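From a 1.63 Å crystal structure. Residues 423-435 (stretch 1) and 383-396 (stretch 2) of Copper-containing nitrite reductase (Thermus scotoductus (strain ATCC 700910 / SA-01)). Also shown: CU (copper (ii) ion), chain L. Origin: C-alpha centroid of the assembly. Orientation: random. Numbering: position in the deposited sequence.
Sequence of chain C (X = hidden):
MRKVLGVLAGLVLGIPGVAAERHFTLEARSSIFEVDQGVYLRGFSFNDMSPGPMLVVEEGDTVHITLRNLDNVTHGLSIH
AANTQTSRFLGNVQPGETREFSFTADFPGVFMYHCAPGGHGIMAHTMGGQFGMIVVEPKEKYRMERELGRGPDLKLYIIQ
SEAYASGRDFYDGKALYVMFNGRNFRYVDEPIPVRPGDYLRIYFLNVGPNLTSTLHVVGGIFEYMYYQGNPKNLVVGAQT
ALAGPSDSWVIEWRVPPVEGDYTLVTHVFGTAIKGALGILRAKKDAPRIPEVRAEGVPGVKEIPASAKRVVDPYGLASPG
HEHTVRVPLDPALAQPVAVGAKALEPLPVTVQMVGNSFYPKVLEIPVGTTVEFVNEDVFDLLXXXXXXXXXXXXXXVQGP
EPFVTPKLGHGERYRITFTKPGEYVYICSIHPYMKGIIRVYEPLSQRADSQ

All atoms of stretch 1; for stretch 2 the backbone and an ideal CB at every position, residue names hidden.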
# COMPACT_ATOMS: atom_id res chain seq x y z
N GLU C 423 27.11 13.87 23.94
CA GLU C 423 25.80 13.30 23.61
C GLU C 423 24.65 13.98 24.32
O GLU C 423 24.83 14.61 25.39
CB GLU C 423 25.77 11.78 23.82
CG GLU C 423 26.42 11.24 25.07
CD GLU C 423 26.39 9.72 25.11
OE1 GLU C 423 25.35 9.12 24.74
OE2 GLU C 423 27.40 9.11 25.52
N TYR C 424 23.47 13.87 23.70
CA TYR C 424 22.27 14.62 24.08
C TYR C 424 21.02 13.79 23.83
O TYR C 424 20.89 13.20 22.75
CB TYR C 424 22.18 15.91 23.24
CG TYR C 424 23.48 16.69 23.21
CD1 TYR C 424 23.79 17.60 24.24
CD2 TYR C 424 24.41 16.51 22.19
CE1 TYR C 424 24.99 18.30 24.23
CE2 TYR C 424 25.61 17.21 22.17
CZ TYR C 424 25.90 18.10 23.20
OH TYR C 424 27.09 18.80 23.21
N VAL C 425 20.12 13.74 24.80
CA VAL C 425 18.77 13.21 24.61
C VAL C 425 17.87 14.43 24.49
O VAL C 425 17.95 15.32 25.34
CB VAL C 425 18.31 12.31 25.78
CG1 VAL C 425 16.95 11.68 25.48
CG2 VAL C 425 19.35 11.25 26.08
N TYR C 426 17.03 14.47 23.45
CA TYR C 426 16.11 15.59 23.24
C TYR C 426 14.67 15.10 23.09
O TYR C 426 14.43 13.93 22.74
CB TYR C 426 16.54 16.47 22.05
CG TYR C 426 16.54 15.77 20.70
CD1 TYR C 426 17.63 15.01 20.28
CD2 TYR C 426 15.44 15.87 19.84
CE1 TYR C 426 17.62 14.35 19.05
CE2 TYR C 426 15.43 15.20 18.61
CZ TYR C 426 16.50 14.44 18.21
OH TYR C 426 16.52 13.79 16.97
N ILE C 427 13.73 15.98 23.41
CA ILE C 427 12.29 15.74 23.21
C ILE C 427 11.67 16.87 22.42
O ILE C 427 12.31 17.89 22.16
CB ILE C 427 11.50 15.56 24.56
CG1 ILE C 427 11.54 16.83 25.43
CG2 ILE C 427 12.04 14.37 25.34
CD1 ILE C 427 10.72 16.73 26.71
N CYS C 428 10.41 16.70 22.05
CA CYS C 428 9.57 17.82 21.66
C CYS C 428 8.82 18.36 22.87
O CYS C 428 8.19 17.59 23.62
CB CYS C 428 8.60 17.38 20.57
SG CYS C 428 7.43 18.64 20.10
N SER C 429 8.84 19.68 23.07
CA SER C 429 8.18 20.27 24.25
C SER C 429 6.66 20.24 24.11
O SER C 429 5.95 20.19 25.12
CB SER C 429 8.69 21.70 24.52
OG SER C 429 8.31 22.61 23.51
N ILE C 430 6.17 20.21 22.87
CA ILE C 430 4.73 20.16 22.58
C ILE C 430 4.21 18.75 22.89
O ILE C 430 3.14 18.59 23.50
CB ILE C 430 4.44 20.59 21.12
CG1 ILE C 430 5.00 22.00 20.85
CG2 ILE C 430 2.94 20.58 20.79
CD1 ILE C 430 4.97 22.46 19.40
N HIS C 431 4.96 17.74 22.44
CA HIS C 431 4.64 16.31 22.58
C HIS C 431 5.79 15.61 23.31
O HIS C 431 6.69 15.03 22.68
CB HIS C 431 4.42 15.68 21.18
CG HIS C 431 3.55 16.49 20.27
ND1 HIS C 431 4.05 17.30 19.26
CD2 HIS C 431 2.20 16.62 20.22
CE1 HIS C 431 3.05 17.87 18.62
NE2 HIS C 431 1.92 17.49 19.19
N PRO C 432 5.79 15.65 24.66
CA PRO C 432 7.01 15.25 25.41
C PRO C 432 7.42 13.77 25.33
O PRO C 432 8.54 13.44 25.69
CB PRO C 432 6.73 15.69 26.86
CG PRO C 432 5.28 16.07 26.92
CD PRO C 432 4.68 16.04 25.54
N TYR C 433 6.51 12.92 24.86
CA TYR C 433 6.77 11.49 24.55
C TYR C 433 7.56 11.26 23.23
O TYR C 433 8.07 10.16 23.01
CB TYR C 433 5.44 10.69 24.55
CG TYR C 433 4.42 11.22 23.58
CD1 TYR C 433 4.41 10.81 22.24
CD2 TYR C 433 3.48 12.16 23.97
CE1 TYR C 433 3.48 11.33 21.34
CE2 TYR C 433 2.59 12.69 23.09
CZ TYR C 433 2.58 12.27 21.77
OH TYR C 433 1.65 12.85 20.92
N MET C 434 7.68 12.28 22.38
CA MET C 434 8.63 12.23 21.24
C MET C 434 10.04 12.37 21.74
O MET C 434 10.35 13.35 22.43
CB MET C 434 8.43 13.39 20.28
CG MET C 434 7.14 13.35 19.52
SD MET C 434 6.91 14.75 18.39
CE MET C 434 8.34 14.70 17.36
N LYS C 435 10.91 11.45 21.36
CA LYS C 435 12.28 11.44 21.89
C LYS C 435 13.31 10.96 20.88
O LYS C 435 13.07 10.00 20.13
CB LYS C 435 12.36 10.57 23.16
CG LYS C 435 13.72 10.64 23.88
CD LYS C 435 13.74 9.91 25.22
CE LYS C 435 12.94 10.62 26.29
NZ LYS C 435 13.05 9.93 27.61
N UNK C 383 -3.00 23.61 18.64
CA UNK C 383 -1.92 23.54 19.64
C UNK C 383 -1.90 22.20 20.36
O UNK C 383 -2.87 21.43 20.28
CB UNK C 383 -2.07 24.67 20.66
N UNK C 384 -0.80 21.93 21.06
CA UNK C 384 -0.66 20.74 21.90
C UNK C 384 -0.80 19.45 21.09
O UNK C 384 -0.31 19.36 19.95
CB UNK C 384 -1.70 20.76 23.02
N UNK C 385 -1.53 18.48 21.65
CA UNK C 385 -1.80 17.22 20.95
C UNK C 385 -2.67 17.37 19.70
O UNK C 385 -2.78 16.42 18.91
CB UNK C 385 -2.48 16.24 21.91
N UNK C 386 -3.28 18.54 19.50
CA UNK C 386 -4.03 18.80 18.28
C UNK C 386 -3.20 19.29 17.09
O UNK C 386 -3.74 19.34 15.97
CB UNK C 386 -5.12 19.83 18.58
N UNK C 387 -1.91 19.60 17.31
CA UNK C 387 -1.03 20.15 16.28
C UNK C 387 0.08 19.19 15.90
O UNK C 387 0.48 18.31 16.68
CB UNK C 387 -0.42 21.47 16.76
N UNK C 388 0.53 19.34 14.66
CA UNK C 388 1.72 18.67 14.15
C UNK C 388 2.94 19.57 14.00
O UNK C 388 3.92 19.17 13.36
CB UNK C 388 1.40 18.04 12.79
N UNK C 389 2.90 20.79 14.58
CA UNK C 389 4.11 21.55 14.86
C UNK C 389 4.96 20.83 15.88
O UNK C 389 4.44 20.15 16.76
CB UNK C 389 3.77 22.96 15.35
N UNK C 390 6.28 20.97 15.75
CA UNK C 390 7.26 20.35 16.63
C UNK C 390 8.45 21.26 16.87
O UNK C 390 8.77 22.12 16.03
CB UNK C 390 7.73 19.02 16.04
N UNK C 391 9.13 21.01 18.00
CA UNK C 391 10.46 21.53 18.25
C UNK C 391 11.34 20.40 18.73
O UNK C 391 10.89 19.23 18.83
CB UNK C 391 10.43 22.67 19.27
N UNK C 392 12.61 20.71 19.00
CA UNK C 392 13.52 19.76 19.62
C UNK C 392 14.25 20.50 20.76
O UNK C 392 14.87 21.53 20.50
CB UNK C 392 14.50 19.18 18.60
N UNK C 393 14.16 19.97 21.99
CA UNK C 393 14.73 20.59 23.23
C UNK C 393 15.52 19.54 24.03
O UNK C 393 14.99 18.49 24.41
CB UNK C 393 13.62 21.18 24.10
N UNK C 394 16.81 19.78 24.25
CA UNK C 394 17.63 18.83 25.01
C UNK C 394 17.17 18.78 26.47
O UNK C 394 16.94 19.84 27.09
CB UNK C 394 19.11 19.21 24.93
N UNK C 395 17.01 17.57 27.00
CA UNK C 395 16.66 17.37 28.42
C UNK C 395 17.64 16.48 29.22
O UNK C 395 17.41 16.26 30.41
CB UNK C 395 15.26 16.75 28.50
N UNK C 396 18.71 16.01 28.58
CA UNK C 396 19.77 15.22 29.21
C UNK C 396 21.07 15.65 28.53
O UNK C 396 21.30 15.34 27.35
CB UNK C 396 19.53 13.72 29.08
CU CU L . 5.96 17.58 18.72

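Position 383 has nothing of stretch 1 near its CB, so many residues would serve; it is E383, whose OE2 forms a salt bridge with NH2 of 386 at 2.5 Å. At 384 the CB direction points away and phi is +60°, which by itself favours glycine. G384 is found, and its O accepts a weak hydrogen bond from H431 NE2 (3.0 Å).

The CB of 385 points away, yet lies 5.4 Å from Y433 OH. A long acceptor could curl back to that hydroxyl: E385, with chi1 and chi2 both m, accepts a hydrogen bond from Y433 OH on OE1 at 2.6 Å, while a water bridges its OE2 and I430 O. Position 386 points away and is permissive; R386 completes the salt bridge with E383.

At 387 the CB is sideways, 5.3 Å from I430 CG2, so a small or branched residue would fit. T387 places CG2 3.9 Å from I430 CG2, and its O accepts a second weak bond from H431 NE2 (3.0 Å). Position 388, pointing away, is G388. At 389 the ideal CB is 4.3 Å from I430 CD1, and an aliphatic stem suits; R389 supplies one.

Position 390 is the most constrained. The copper already has C428 SG at 2.3 Å and H431 ND1 at 2.0 Å, and the nearby CB calls for another ligand, histidine or perhaps cysteine. H390, chi1 m, binds copper through ND1 at 2.0 Å, as befits a copper-containing reductase; M434 CE lies over one face of its ring, 4.0 Å from the centroid.

At 391 the CB is 4.7 Å from S429 OG, and the free S429 N invites a short acceptor, aspartate or asparagine. D391 accepts from S429 N on OD1 (2.8 Å) and from S429 OG on OD2 (2.6 Å), while its own N donates to C428 SG (3.6 Å).

The CB of 392 is only 3.7 Å from Y426 CD2, favouring a small residue: A392 packs there by its methyl.

Strand pairing then takes over. Position 393 shares a sheet face with I427 and suits a beta-branched apolar residue; V393 CG2 meets I427 CG1 at 3.6 Å, and its N donates to I427 O (2.8 Å). Position 394 lies on the face of Y426, near Y424 CB, again apolar; V394 CG2 is 4.0 Å from Y424 CB.

A bulge follows. At 395 a longer aliphatic chain could reach I427, and I395 CD1 comes 3.9 Å from I427 CG2. Position 396 sits beside V425 and tolerates several types; D396 sets CB 3.7 Å from V425 CB, and its O accepts from V425 N (3.2 Å).

Stretch 2 (383-396) EGERTGRHDAVVID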
# COMPACT_ATOMS: atom_id res chain seq x y z
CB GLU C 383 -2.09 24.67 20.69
CG GLU C 383 -3.53 25.00 21.07
CD GLU C 383 -4.26 23.88 21.80
OE1 GLU C 383 -3.75 23.44 22.85
OE2 GLU C 383 -5.33 23.43 21.30
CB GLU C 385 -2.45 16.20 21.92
CG GLU C 385 -1.56 15.81 23.09
CD GLU C 385 -0.25 15.21 22.66
OE1 GLU C 385 -0.23 14.40 21.68
OE2 GLU C 385 0.77 15.53 23.32
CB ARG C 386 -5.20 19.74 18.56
CG ARG C 386 -6.16 19.21 19.60
CD ARG C 386 -7.45 20.02 19.67
NE ARG C 386 -7.16 21.41 20.02
CZ ARG C 386 -7.98 22.43 19.80
NH1 ARG C 386 -9.16 22.26 19.25
NH2 ARG C 386 -7.61 23.65 20.19
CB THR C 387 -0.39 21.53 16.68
OG1 THR C 387 0.07 22.22 15.52
CG2 THR C 387 0.76 21.39 17.64
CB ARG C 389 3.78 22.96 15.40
CG ARG C 389 3.34 23.96 14.36
CD ARG C 389 3.24 25.40 14.92
NE ARG C 389 2.58 25.42 16.23
CZ ARG C 389 1.26 25.43 16.48
NH1 ARG C 389 0.35 25.46 15.50
NH2 ARG C 389 0.83 25.42 17.74
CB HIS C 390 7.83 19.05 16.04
CG HIS C 390 6.79 18.04 15.70
ND1 HIS C 390 6.04 17.42 16.67
CD2 HIS C 390 6.34 17.59 14.51
CE1 HIS C 390 5.17 16.61 16.09
NE2 HIS C 390 5.34 16.68 14.78
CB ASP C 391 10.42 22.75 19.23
CG ASP C 391 9.95 22.40 20.66
OD1 ASP C 391 10.00 21.23 21.10
OD2 ASP C 391 9.56 23.34 21.40
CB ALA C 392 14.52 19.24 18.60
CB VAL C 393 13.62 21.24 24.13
CG1 VAL C 393 12.70 22.14 23.32
CG2 VAL C 393 12.76 20.21 24.86
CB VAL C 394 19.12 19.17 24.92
CG1 VAL C 394 19.95 18.27 25.84
CG2 VAL C 394 19.60 19.01 23.50
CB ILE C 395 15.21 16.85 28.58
CG1 ILE C 395 14.99 15.53 27.83
CG2 ILE C 395 14.23 17.91 28.10
CD1 ILE C 395 14.13 14.53 28.58
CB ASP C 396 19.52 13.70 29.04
CG ASP C 396 20.56 12.82 29.77
OD1 ASP C 396 21.72 13.22 29.98
OD2 ASP C 396 20.22 11.67 30.11
O HOH W 1 1.34 17.35 25.12
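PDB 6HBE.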